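Local coordinates for protein beta-lactamase/D-alanine Carboxypeptidase (Yersinia pestis, PDB 3RJU) that probably hydrolyses amide bonds of beta-lactams or D-alanyl peptides, as serine beta-lactamases and penicillin-binding carboxypeptidases do, at residues S113-L118 against V155-S160; L191-T196 against I229-E234; A260-R265 against L283-V288. All coordinates share one frame; numbering follows the deposited sequence.

Contact 1: residues S113-L118 against V155-S160; sequences SHTSGL and VKAAYS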
ATOM      1  N   SER A 113       5.927   6.590   8.565  1.00  6.84           N
ATOM      2  CA  SER A 113       6.290   7.687   7.668  1.00  7.19           C
ATOM      3  C   SER A 113       7.690   7.529   7.018  1.00  7.95           C
ATOM      4  O   SER A 113       8.178   8.452   6.357  1.00  8.60           O
ATOM      5  CB  SER A 113       6.241   9.023   8.419  1.00  8.94           C
ATOM      6  OG  SER A 113       7.155   9.025   9.520  1.00  9.78           O
ATOM      7  N   HIS A 114       8.332   6.378   7.211  1.00  7.53           N
ATOM      8  CA  HIS A 114       9.643   6.091   6.603  1.00  7.00           C
ATOM      9  C   HIS A 114      10.787   6.945   7.156  1.00  9.02           C
ATOM     10  O   HIS A 114      11.822   7.147   6.490  1.00  9.67           O
ATOM     11  CB  HIS A 114       9.595   6.191   5.061  1.00  6.47           C
ATOM     12  CG  HIS A 114       8.543   5.326   4.450  1.00  5.65           C
ATOM     13  ND1 HIS A 114       8.608   3.943   4.441  1.00  8.41           N
ATOM     14  CD2 HIS A 114       7.373   5.653   3.856  1.00  6.19           C
ATOM     15  CE1 HIS A 114       7.524   3.461   3.856  1.00  9.22           C
ATOM     16  NE2 HIS A 114       6.758   4.478   3.496  1.00  8.16           N
ATOM     17  N   THR A 115      10.604   7.440   8.378  1.00  7.36           N
ATOM     18  CA  THR A 115      11.604   8.332   8.965  1.00  8.88           C
ATOM     19  C   THR A 115      12.349   7.721  10.163  1.00  8.50           C
ATOM     20  O   THR A 115      12.988   8.440  10.948  1.00  9.37           O
ATOM     21  CB  THR A 115      10.980   9.682   9.376  1.00  9.49           C
ATOM     22  OG1 THR A 115       9.894   9.449  10.279  1.00  9.51           O
ATOM     23  CG2 THR A 115      10.489  10.434   8.123  1.00  8.96           C
ATOM     24  N   SER A 116      12.299   6.399  10.288  1.00  8.21           N
ATOM     25  CA  SER A 116      12.853   5.747  11.475  1.00  6.84           C
ATOM     26  C   SER A 116      14.378   5.605  11.464  1.00  8.88           C
ATOM     27  O   SER A 116      14.962   5.305  12.499  1.00  9.66           O
ATOM     28  CB  SER A 116      12.252   4.338  11.644  1.00  7.60           C
ATOM     29  OG  SER A 116      12.772   3.458  10.640  1.00  9.16           O
ATOM     30  N   GLY A 117      15.014   5.759  10.301  1.00  8.82           N
ATOM     31  CA  GLY A 117      16.433   5.510  10.200  1.00  9.76           C
ATOM     32  C   GLY A 117      16.795   4.051   9.934  1.00 10.85           C
ATOM     33  O   GLY A 117      17.977   3.704   9.797  1.00 12.85           O
ATOM     34  N   LEU A 118      15.787   3.185   9.880  1.00 10.24           N
ATOM     35  CA  LEU A 118      16.041   1.772   9.609  1.00  9.90           C
ATOM     36  C   LEU A 118      16.284   1.541   8.122  1.00 10.60           C
ATOM     37  O   LEU A 118      15.845   2.333   7.275  1.00 10.67           O
ATOM     38  CB  LEU A 118      14.861   0.914  10.086  1.00 10.96           C
ATOM     39  CG  LEU A 118      14.658   0.828  11.594  1.00  9.97           C
ATOM     40  CD1 LEU A 118      13.325   0.138  11.894  1.00 11.51           C
ATOM     41  CD2 LEU A 118      15.810   0.067  12.254  1.00 12.27           C
ATOM     42  N   VAL A 155      14.371  12.719  10.576  1.00 11.52           N
ATOM     43  CA  VAL A 155      15.334  13.572   9.893  1.00 12.67           C
ATOM     44  C   VAL A 155      15.450  13.258   8.410  1.00 11.56           C
ATOM     45  O   VAL A 155      15.537  14.166   7.580  1.00 13.72           O
ATOM     46  CB  VAL A 155      16.712  13.476  10.579  1.00 12.31           C
ATOM     47  CG1 VAL A 155      17.821  14.133   9.751  1.00 16.14           C
ATOM     48  CG2 VAL A 155      16.629  14.124  11.964  1.00 14.97           C
ATOM     49  N   LYS A 156      15.455  11.969   8.086  1.00 11.05           N
ATOM     50  CA  LYS A 156      15.522  11.518   6.697  1.00 11.58           C
ATOM     51  C   LYS A 156      14.388  10.537   6.417  1.00 11.58           C
ATOM     52  O   LYS A 156      14.062   9.689   7.262  1.00 13.08           O
ATOM     53  CB  LYS A 156      16.859  10.814   6.419  1.00 14.68           C
ATOM     54  CG  LYS A 156      18.084  11.707   6.462  1.00 16.69           C
ATOM     55  CD  LYS A 156      19.345  10.927   6.144  1.00 20.13           C
ATOM     56  CE  LYS A 156      20.580  11.803   6.266  1.00 23.38           C
ATOM     57  NZ  LYS A 156      21.786  11.031   5.838  1.00 25.45           N
ATOM     58  N   ALA A 157      13.768  10.656   5.244  1.00  9.61           N
ATOM     59  CA  ALA A 157      12.857   9.610   4.792  1.00  9.19           C
ATOM     60  C   ALA A 157      13.657   8.628   3.961  1.00  9.51           C
ATOM     61  O   ALA A 157      14.400   9.032   3.075  1.00  9.79           O
ATOM     62  CB  ALA A 157      11.721  10.179   3.963  1.00  9.68           C
ATOM     63  N   ALA A 158      13.484   7.341   4.234  1.00  7.64           N
ATOM     64  CA  ALA A 158      14.090   6.303   3.416  1.00  8.17           C
ATOM     65  C   ALA A 158      13.102   5.174   3.423  1.00  7.92           C
ATOM     66  O   ALA A 158      12.892   4.525   4.446  1.00  9.40           O
ATOM     67  CB  ALA A 158      15.419   5.861   3.986  1.00  9.08           C
ATOM     68  N   TYR A 159      12.463   4.958   2.279  1.00  8.94           N
ATOM     69  CA  TYR A 159      11.379   3.992   2.168  1.00  7.66           C
ATOM     70  C   TYR A 159      11.839   2.658   2.725  1.00  8.99           C
ATOM     71  O   TYR A 159      12.920   2.165   2.370  1.00  9.45           O
ATOM     72  CB  TYR A 159      11.035   3.827   0.705  1.00  7.82           C
ATOM     73  CG  TYR A 159       9.834   2.979   0.432  1.00  7.93           C
ATOM     74  CD1 TYR A 159       8.552   3.526   0.504  1.00  7.67           C
ATOM     75  CD2 TYR A 159       9.963   1.634   0.085  1.00 10.24           C
ATOM     76  CE1 TYR A 159       7.424   2.770   0.227  1.00  8.61           C
ATOM     77  CE2 TYR A 159       8.838   0.859  -0.188  1.00  9.64           C
ATOM     78  CZ  TYR A 159       7.569   1.432  -0.127  1.00  9.06           C
ATOM     79  OH  TYR A 159       6.455   0.683  -0.421  1.00 10.24           O
ATOM     80  N   SER A 160      11.009   2.060   3.573  1.00  8.81           N
ATOM     81  CA  SER A 160      11.389   0.819   4.235  1.00  8.17           C
ATOM     82  C   SER A 160      10.249  -0.196   4.311  1.00  7.77           C
ATOM     83  O   SER A 160       9.118   0.130   4.702  1.00  9.48           O
ATOM     84  CB  SER A 160      11.962   1.098   5.632  1.00  9.73           C
ATOM     85  OG  SER A 160      12.267  -0.115   6.290  1.00  8.97           O
TER
HETATM   86  O   HOH W   1      15.371   9.986  10.176  1.00 11.14           O
HETATM   87  O   HOH W   2      14.692   6.845   7.702  1.00 12.74           O
HETATM   88  O   HOH W   3      13.844   4.250   6.876  1.00  9.58           O

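Contact 2: residues L191-T196 against I229-E234; sequences LGMKNT and IYSTPE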
ATOM      1  N   LEU A 191     -15.837  -5.020   5.887  1.00 16.66           N
ATOM      2  CA  LEU A 191     -16.116  -4.572   4.530  1.00 18.35           C
ATOM      3  C   LEU A 191     -16.447  -5.723   3.589  1.00 18.54           C
ATOM      4  O   LEU A 191     -16.732  -5.503   2.415  1.00 20.30           O
ATOM      5  CB  LEU A 191     -14.951  -3.758   3.983  1.00 18.64           C
ATOM      6  CG  LEU A 191     -14.698  -2.403   4.634  1.00 20.47           C
ATOM      7  CD1 LEU A 191     -13.462  -1.763   4.009  1.00 20.92           C
ATOM      8  CD2 LEU A 191     -15.917  -1.503   4.474  1.00 23.09           C
ATOM      9  N   GLY A 192     -16.440  -6.946   4.107  1.00 17.07           N
ATOM     10  CA  GLY A 192     -16.767  -8.099   3.286  1.00 16.19           C
ATOM     11  C   GLY A 192     -15.768  -8.326   2.168  1.00 15.57           C
ATOM     12  O   GLY A 192     -16.142  -8.786   1.084  1.00 18.05           O
HETATM   13  N   MSE A 193     -14.503  -7.996   2.427  1.00 13.16           N
HETATM   14  CA  MSE A 193     -13.411  -8.235   1.486  1.00 11.36           C
HETATM   15  C   MSE A 193     -12.950  -9.677   1.650  1.00 11.97           C
HETATM   16  O   MSE A 193     -11.931  -9.969   2.312  1.00 12.88           O
HETATM   17  CB  MSE A 193     -12.266  -7.267   1.748  1.00 12.13           C
HETATM   18  CG  MSE A 193     -12.674  -5.795   1.514  1.00 12.40           C
HETATM   19 SE   MSE A 193     -11.428  -4.514   2.288  0.74 14.29          SE
HETATM   20  CE  MSE A 193      -9.974  -4.780   1.052  1.00 12.41           C
ATOM     21  N   LYS A 194     -13.723 -10.569   1.045  1.00 12.62           N
ATOM     22  CA  LYS A 194     -13.652 -11.993   1.325  1.00 14.22           C
ATOM     23  C   LYS A 194     -12.452 -12.634   0.665  1.00 14.25           C
ATOM     24  O   LYS A 194     -12.166 -13.801   0.917  1.00 15.31           O
ATOM     25  CB  LYS A 194     -14.914 -12.676   0.817  1.00 16.40           C
ATOM     26  CG  LYS A 194     -15.121 -12.416  -0.666  1.00 20.25           C
ATOM     27  CD  LYS A 194     -16.444 -12.925  -1.201  1.00 23.74           C
ATOM     28  CE  LYS A 194     -16.617 -12.495  -2.656  1.00 24.62           C
ATOM     29  NZ  LYS A 194     -17.950 -12.892  -3.203  1.00 28.46           N
ATOM     30  N   ASN A 195     -11.765 -11.887  -0.194  1.00 12.02           N
ATOM     31  CA  ASN A 195     -10.566 -12.424  -0.836  1.00 11.87           C
ATOM     32  C   ASN A 195      -9.298 -11.654  -0.503  1.00 11.71           C
ATOM     33  O   ASN A 195      -8.321 -11.713  -1.249  1.00 12.46           O
ATOM     34  CB  ASN A 195     -10.762 -12.487  -2.354  1.00 12.13           C
ATOM     35  CG  ASN A 195     -11.648 -13.630  -2.767  1.00 13.86           C
ATOM     36  OD1 ASN A 195     -11.421 -14.761  -2.364  1.00 14.95           O
ATOM     37  ND2 ASN A 195     -12.690 -13.335  -3.539  1.00 13.77           N
ATOM     38  N   THR A 196      -9.316 -10.924   0.610  1.00 11.15           N
ATOM     39  CA  THR A 196      -8.176 -10.101   1.003  1.00 10.91           C
ATOM     40  C   THR A 196      -7.501 -10.768   2.197  1.00 10.88           C
ATOM     41  O   THR A 196      -8.111 -10.920   3.264  1.00 12.09           O
ATOM     42  CB  THR A 196      -8.605  -8.647   1.309  1.00 10.20           C
ATOM     43  OG1 THR A 196      -9.185  -8.064   0.130  1.00 10.27           O
ATOM     44  CG2 THR A 196      -7.408  -7.790   1.760  1.00 11.86           C
ATOM     45  N   ILE A 229      -0.134  -8.523   1.204  1.00  9.99           N
ATOM     46  CA  ILE A 229      -1.576  -8.752   1.100  1.00  9.60           C
ATOM     47  C   ILE A 229      -2.014  -9.121  -0.321  1.00 10.01           C
ATOM     48  O   ILE A 229      -1.628  -8.477  -1.291  1.00 10.15           O
ATOM     49  CB  ILE A 229      -2.406  -7.557   1.675  1.00  9.41           C
ATOM     50  CG1 ILE A 229      -2.201  -7.442   3.190  1.00  8.75           C
ATOM     51  CG2 ILE A 229      -3.907  -7.700   1.325  1.00  9.70           C
ATOM     52  CD1 ILE A 229      -2.875  -6.217   3.793  1.00 10.05           C
ATOM     53  N   TYR A 230      -2.778 -10.198  -0.432  1.00  9.36           N
ATOM     54  CA  TYR A 230      -3.489 -10.523  -1.663  1.00  8.88           C
ATOM     55  C   TYR A 230      -4.877  -9.910  -1.588  1.00 10.35           C
ATOM     56  O   TYR A 230      -5.477  -9.842  -0.515  1.00  9.95           O
ATOM     57  CB  TYR A 230      -3.662 -12.016  -1.819  1.00  9.90           C
ATOM     58  CG  TYR A 230      -2.415 -12.859  -1.876  1.00  9.73           C
ATOM     59  CD1 TYR A 230      -1.867 -13.247  -3.109  1.00 10.46           C
ATOM     60  CD2 TYR A 230      -1.814 -13.340  -0.712  1.00 10.44           C
ATOM     61  CE1 TYR A 230      -0.755 -14.054  -3.176  1.00 11.00           C
ATOM     62  CE2 TYR A 230      -0.679 -14.163  -0.777  1.00 11.83           C
ATOM     63  CZ  TYR A 230      -0.175 -14.529  -2.003  1.00 11.96           C
ATOM     64  OH  TYR A 230       0.935 -15.347  -2.072  1.00 13.85           O
ATOM     65  N   SER A 231      -5.413  -9.496  -2.731  1.00  9.74           N
ATOM     66  CA  SER A 231      -6.782  -9.004  -2.762  1.00  9.21           C
ATOM     67  C   SER A 231      -7.407  -9.268  -4.135  1.00  8.68           C
ATOM     68  O   SER A 231      -6.917 -10.122  -4.903  1.00  9.61           O
ATOM     69  CB  SER A 231      -6.826  -7.514  -2.386  1.00 11.28           C
ATOM     70  OG  SER A 231      -8.155  -7.068  -2.164  1.00 11.26           O
ATOM     71  N   THR A 232      -8.471  -8.538  -4.457  1.00  8.71           N
ATOM     72  CA  THR A 232      -9.072  -8.613  -5.788  1.00  9.65           C
ATOM     73  C   THR A 232      -9.503  -7.206  -6.162  1.00  9.14           C
ATOM     74  O   THR A 232      -9.628  -6.338  -5.285  1.00 10.31           O
ATOM     75  CB  THR A 232     -10.336  -9.488  -5.789  1.00 10.35           C
ATOM     76  OG1 THR A 232     -11.281  -8.923  -4.863  1.00 11.20           O
ATOM     77  CG2 THR A 232     -10.020 -10.946  -5.402  1.00 10.53           C
ATOM     78  N   PRO A 233      -9.745  -6.957  -7.453  1.00  9.52           N
ATOM     79  CA  PRO A 233     -10.247  -5.629  -7.795  1.00 11.05           C
ATOM     80  C   PRO A 233     -11.531  -5.271  -7.029  1.00 10.19           C
ATOM     81  O   PRO A 233     -11.642  -4.151  -6.532  1.00 10.99           O
ATOM     82  CB  PRO A 233     -10.507  -5.740  -9.302  1.00 10.60           C
ATOM     83  CG  PRO A 233      -9.426  -6.733  -9.766  1.00 10.03           C
ATOM     84  CD  PRO A 233      -9.420  -7.760  -8.648  1.00  8.91           C
ATOM     85  N   GLU A 234     -12.477  -6.195  -6.903  1.00 11.07           N
ATOM     86  CA  GLU A 234     -13.738  -5.840  -6.253  1.00 11.08           C
ATOM     87  C   GLU A 234     -13.537  -5.554  -4.751  1.00 10.65           C
ATOM     88  O   GLU A 234     -14.174  -4.647  -4.196  1.00 11.74           O
ATOM     89  CB  GLU A 234     -14.830  -6.909  -6.503  1.00 11.94           C
ATOM     90  CG  GLU A 234     -14.609  -8.200  -5.747  1.00 13.27           C
ATOM     91  CD  GLU A 234     -15.513  -9.327  -6.208  1.00 15.23           C
ATOM     92  OE1 GLU A 234     -16.426  -9.078  -7.037  1.00 17.72           O
ATOM     93  OE2 GLU A 234     -15.317 -10.468  -5.729  1.00 15.54           O
TER
HETATM   94  O   HOH W   4     -17.032 -12.506  -5.803  1.00 35.21           O
HETATM   95  O   HOH W   5     -13.281 -10.623  -4.022  1.00 14.29           O

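Contact 3: residues A260-R265 against L283-V288; sequences ALYFQR and LGLGWV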
ATOM      1  N   ALA A 260      -3.763  11.907   7.273  1.00 10.56           N
ATOM      2  CA  ALA A 260      -3.070  13.059   7.844  1.00 11.70           C
ATOM      3  C   ALA A 260      -1.614  13.075   7.393  1.00 12.02           C
ATOM      4  O   ALA A 260      -0.953  12.028   7.300  1.00 11.60           O
ATOM      5  CB  ALA A 260      -3.147  13.024   9.366  1.00 12.90           C
ATOM      6  N   LEU A 261      -1.107  14.269   7.122  1.00 11.51           N
ATOM      7  CA  LEU A 261       0.259  14.413   6.669  1.00 10.68           C
ATOM      8  C   LEU A 261       1.154  14.835   7.818  1.00 11.36           C
ATOM      9  O   LEU A 261       0.784  15.699   8.610  1.00 12.36           O
ATOM     10  CB  LEU A 261       0.325  15.445   5.567  1.00 12.36           C
ATOM     11  CG  LEU A 261      -0.498  15.003   4.357  1.00 13.04           C
ATOM     12  CD1 LEU A 261      -0.558  16.138   3.380  1.00 14.45           C
ATOM     13  CD2 LEU A 261       0.106  13.753   3.714  1.00 13.60           C
ATOM     14  N   TYR A 262       2.342  14.245   7.878  1.00 11.12           N
ATOM     15  CA  TYR A 262       3.246  14.431   9.016  1.00 11.62           C
ATOM     16  C   TYR A 262       4.558  15.108   8.694  1.00 11.34           C
ATOM     17  O   TYR A 262       5.136  15.780   9.566  1.00 13.77           O
ATOM     18  CB  TYR A 262       3.491  13.111   9.754  1.00 11.77           C
ATOM     19  CG  TYR A 262       2.296  12.718  10.576  1.00 11.07           C
ATOM     20  CD1 TYR A 262       2.182  13.091  11.914  1.00 12.77           C
ATOM     21  CD2 TYR A 262       1.229  12.042   9.998  1.00 11.55           C
ATOM     22  CE1 TYR A 262       1.065  12.749  12.664  1.00 12.12           C
ATOM     23  CE2 TYR A 262       0.109  11.685  10.744  1.00 11.32           C
ATOM     24  CZ  TYR A 262       0.019  12.056  12.067  1.00 11.68           C
ATOM     25  OH  TYR A 262      -1.095  11.719  12.796  1.00 12.93           O
ATOM     26  N   PHE A 263       5.049  14.934   7.464  1.00  9.99           N
ATOM     27  CA  PHE A 263       6.290  15.598   7.061  1.00 10.59           C
ATOM     28  C   PHE A 263       6.133  16.249   5.698  1.00 10.74           C
ATOM     29  O   PHE A 263       5.915  15.565   4.697  1.00 13.18           O
ATOM     30  CB  PHE A 263       7.466  14.610   7.015  1.00 11.38           C
ATOM     31  CG  PHE A 263       7.784  13.990   8.343  1.00 11.74           C
ATOM     32  CD1 PHE A 263       8.714  14.574   9.205  1.00 13.19           C
ATOM     33  CD2 PHE A 263       7.150  12.826   8.743  1.00 12.24           C
ATOM     34  CE1 PHE A 263       8.987  14.007  10.442  1.00 14.37           C
ATOM     35  CE2 PHE A 263       7.428  12.253   9.967  1.00 13.45           C
ATOM     36  CZ  PHE A 263       8.339  12.849  10.822  1.00 14.59           C
ATOM     37  N   GLN A 264       6.260  17.567   5.650  1.00  9.89           N
ATOM     38  CA  GLN A 264       6.420  18.244   4.370  1.00 10.01           C
ATOM     39  C   GLN A 264       7.809  17.893   3.827  1.00  9.73           C
ATOM     40  O   GLN A 264       8.745  17.656   4.603  1.00 10.76           O
ATOM     41  CB  GLN A 264       6.314  19.752   4.561  1.00 12.98           C
ATOM     42  CG  GLN A 264       4.943  20.194   5.038  1.00 15.30           C
ATOM     43  CD  GLN A 264       3.830  19.807   4.069  1.00 18.05           C
ATOM     44  OE1 GLN A 264       3.966  19.964   2.865  1.00 19.60           O
ATOM     45  NE2 GLN A 264       2.727  19.286   4.603  1.00 19.62           N
ATOM     46  N   ARG A 265       7.963  17.880   2.510  1.00  9.15           N
ATOM     47  CA  ARG A 265       9.243  17.506   1.924  1.00  9.41           C
ATOM     48  C   ARG A 265      10.381  18.356   2.494  1.00  9.65           C
ATOM     49  O   ARG A 265      11.461  17.848   2.814  1.00 11.19           O
ATOM     50  CB  ARG A 265       9.196  17.654   0.396  1.00  9.29           C
ATOM     51  CG  ARG A 265      10.349  16.975  -0.291  1.00 10.19           C
ATOM     52  CD  ARG A 265      10.295  17.140  -1.810  1.00 11.59           C
ATOM     53  NE  ARG A 265      11.393  16.433  -2.459  1.00 12.31           N
ATOM     54  CZ  ARG A 265      11.354  15.147  -2.815  1.00 11.86           C
ATOM     55  NH1 ARG A 265      10.257  14.420  -2.618  1.00 11.50           N
ATOM     56  NH2 ARG A 265      12.419  14.582  -3.368  1.00 12.06           N
ATOM     57  N   LEU A 283       4.702  13.550   3.293  1.00  8.65           N
ATOM     58  CA  LEU A 283       4.583  12.144   3.644  1.00  8.74           C
ATOM     59  C   LEU A 283       3.559  11.985   4.754  1.00  9.34           C
ATOM     60  O   LEU A 283       3.592  12.726   5.760  1.00  9.79           O
ATOM     61  CB  LEU A 283       5.929  11.603   4.138  1.00  9.33           C
ATOM     62  CG  LEU A 283       7.139  11.767   3.213  1.00 11.46           C
ATOM     63  CD1 LEU A 283       8.343  10.991   3.752  1.00 10.85           C
ATOM     64  CD2 LEU A 283       6.812  11.371   1.797  1.00 12.82           C
ATOM     65  N   GLY A 284       2.646  11.034   4.577  1.00  8.69           N
ATOM     66  CA  GLY A 284       1.726  10.675   5.633  1.00  9.83           C
ATOM     67  C   GLY A 284       2.061   9.307   6.196  1.00  8.20           C
ATOM     68  O   GLY A 284       3.229   8.875   6.226  1.00  8.20           O
ATOM     69  N   LEU A 285       1.020   8.612   6.630  1.00  7.63           N
ATOM     70  CA  LEU A 285       1.136   7.289   7.201  1.00  8.23           C
ATOM     71  C   LEU A 285       1.013   6.324   6.026  1.00  9.81           C
ATOM     72  O   LEU A 285      -0.083   5.835   5.700  1.00 11.03           O
ATOM     73  CB  LEU A 285       0.018   7.076   8.231  1.00  8.65           C
ATOM     74  CG  LEU A 285      -0.043   8.194   9.305  1.00  9.27           C
ATOM     75  CD1 LEU A 285      -1.226   8.004  10.252  1.00  9.49           C
ATOM     76  CD2 LEU A 285       1.297   8.353  10.094  1.00 10.28           C
ATOM     77  N   GLY A 286       2.139   6.106   5.352  1.00  8.63           N
ATOM     78  CA  GLY A 286       2.162   5.335   4.119  1.00  8.53           C
ATOM     79  C   GLY A 286       1.752   6.174   2.918  1.00  8.00           C
ATOM     80  O   GLY A 286       2.432   6.170   1.897  1.00  9.15           O
ATOM     81  N   TRP A 287       0.614   6.856   3.023  1.00  7.99           N
ATOM     82  CA  TRP A 287       0.150   7.754   1.969  1.00  9.15           C
ATOM     83  C   TRP A 287       1.226   8.768   1.617  1.00  8.37           C
ATOM     84  O   TRP A 287       1.970   9.236   2.489  1.00 10.65           O
ATOM     85  CB  TRP A 287      -1.092   8.518   2.436  1.00 10.66           C
ATOM     86  CG  TRP A 287      -2.284   7.653   2.598  1.00  9.70           C
ATOM     87  CD1 TRP A 287      -2.763   7.089   3.768  1.00  9.10           C
ATOM     88  CD2 TRP A 287      -3.180   7.238   1.556  1.00  9.35           C
ATOM     89  NE1 TRP A 287      -3.897   6.339   3.491  1.00 10.35           N
ATOM     90  CE2 TRP A 287      -4.167   6.419   2.148  1.00  9.67           C
ATOM     91  CE3 TRP A 287      -3.229   7.463   0.167  1.00 10.68           C
ATOM     92  CZ2 TRP A 287      -5.208   5.854   1.408  1.00 10.55           C
ATOM     93  CZ3 TRP A 287      -4.260   6.900  -0.558  1.00 11.36           C
ATOM     94  CH2 TRP A 287      -5.236   6.102   0.062  1.00 10.88           C
ATOM     95  N   VAL A 288       1.272   9.124   0.338  1.00  7.64           N
ATOM     96  CA  VAL A 288       2.165  10.144  -0.164  1.00  8.21           C
ATOM     97  C   VAL A 288       1.324  11.206  -0.849  1.00  8.11           C
ATOM     98  O   VAL A 288       0.443  10.873  -1.655  1.00  9.96           O
ATOM     99  CB  VAL A 288       3.170   9.548  -1.171  1.00  8.29           C
ATOM    100  CG1 VAL A 288       3.985  10.667  -1.896  1.00 11.08           C
ATOM    101  CG2 VAL A 288       4.100   8.568  -0.457  1.00  8.97           C
TER
HETATM  102  O   HOH W   6      -1.430   9.705   5.956  1.00 10.22           O

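Contact 1: residues S113-L118 against V155-S160
Lys156 meets Thr115 through its backbone: Thr115 CA approaches Lys156 O at 3.3 Å, a CA-H...O contact. Water 1 accepts from Lys156 N and lies close to Thr115 O, and water 2 accepts the Gly117 N-H while lying within hydrogen-bonding distance of Lys156 O. Ala157 follows with its CA 3.2 Å from His114 O, a second CA-H...O contact. The same carbonyl takes the Ala158 N-H, with Ala158 N 2.8 Å from His114 O; the donor lies in the carbonyl plane and the bond is nearly straight, 163° at the hydrogen. Water 3 lies between Ala158 O and Leu118 O, within hydrogen-bonding distance of each.

Tyr159 turns its ring beside that of His114, its CG anti to the backbone N (chi1 -173°). Tyr159 CD1 comes over one face of the imidazole, 3.5 Å from His114 CE1. The rings form an offset stack with centroids 4.6 Å apart, their planes at 27°. Ser160 N donates to His114 ND1 at 3.2 Å, approaching tilted out of the ring plane; this identifies ND1 as an acceptor and helps fix the rotation of the imidazole. Beyond the stack, Tyr159 OH bonds to Lys65 NZ and Lys302 NZ, and a bound citrate lies close by. Tyr159 thus sits where the tyrosine of a Y-x-N motif is expected, consistent with the SxxK active site of serine beta-lactamases and penicillin-binding proteins.

Contact 2: residues L191-T196 against I229-E234
Met193, a selenomethionine, brings its CE to 4.3 Å from Ser231 OG and opens a type I turn that ends at Thr196. Lys194 reaches across, yet its NZ stops 4.4 Å from Glu234 OE2, too far for a salt bridge; water 4 fills the step, accepting from NZ and donating to OE2. Asn195 lays its CB against Thr232 CG2 at 3.5 Å. Its ND2 donates to water 5, which also accepts from Thr232 OG1 and donates to Glu234 OE2, so two waters converge on one carboxylate oxygen. Thr232 OG1 in turn accepts the Asp235 N-H, N-capping helix 233-241. Asn195 OD1 is taken by Arg207 and Gln204.

Thr196 uses both branches: OG1 accepts a hydrogen bond from Ser231 OG at 2.7 Å, while CG2, anti to the backbone N, touches Ile229 CG2 at 3.5 Å. Its CA lies 3.1 Å from Tyr230 O, with 149° at the hydrogen of this CA-H...O contact. Asp235 OD2 also bonds Thr196 OG1 and Asn195 N, so the start of that helix holds the turn. The loop leaving helix 179-191 therefore lies against strand 230-231, which pairs with strand 58-59, while Met193 and Ile229 both touch Met67 of helix 64-77.

Contact 3: residues A260-R265 against L283-V288
A classic beta bulge joins an edge strand, 261-264, to strand 282-284 in the large antiparallel sheet: Tyr262 and Phe263 both face Leu283. The evidence is a shared acceptor. Tyr262 N donates to Leu283 O at 2.9 Å, tilted 15° from the carbonyl plane. Phe263 N donates to Leu283 O at 3.1 Å, within that plane. Leu283 N returns a bond of 2.7 Å to Phe263 O, completing an antiparallel hydrogen-bonded pair; on the sheet face shared by these two residues their CB atoms stand 4.4 Å apart.

Past the bulge, Gly284 CA lies 3.4 Å from Ala260 O; a CB in the position expected at Gly284 would clash with that oxygen. Leu261 CD2 lies 3.8 Å from Gly284 N. Leu285 is the centre of an inverse gamma turn, and water 6 bridges its N to Ala260 O, accepting from the former and donating to the latter. With CG anti to the carbonyl carbon (chi1 -53°), the Leu285 side chain crosses that of Tyr262, and Leu285 CD2 is 3.6 Å from Tyr262 CE2.

Around this edge, helix 108-113 meets both Tyr262 and Leu285 through Leu109, while Leu285 also packs on Ser69, Met72 and Val73 of helix 64-77. Val288 starts the next strand of the sheet and pairs with Gln301 of strand 299-306.

How the contacts relate
The three contacts follow one another along the chain, each closing before the next opens. Contacts 1 and 3 lie on the same side of the chain's centre, about 12 Å between centres, and touch directly: Ser113 OG meets Phe263 CE2 at 3.3 Å, and Ala157 CB meets Leu283 CD1 at 3.5 Å. Ser113, at the end of helix 108-113, and Ala157 thus pack on two neighbouring strands at one edge of the large sheet. Contact 2 lies on the opposite side, its centre about 29 Å from that of contact 1 and about 25 Å from that of contact 3. Helix 64-77, which follows the probable nucleophile Ser62, is shared by contacts 2 and 3, while contact 1 carries the tyrosine of the pattern.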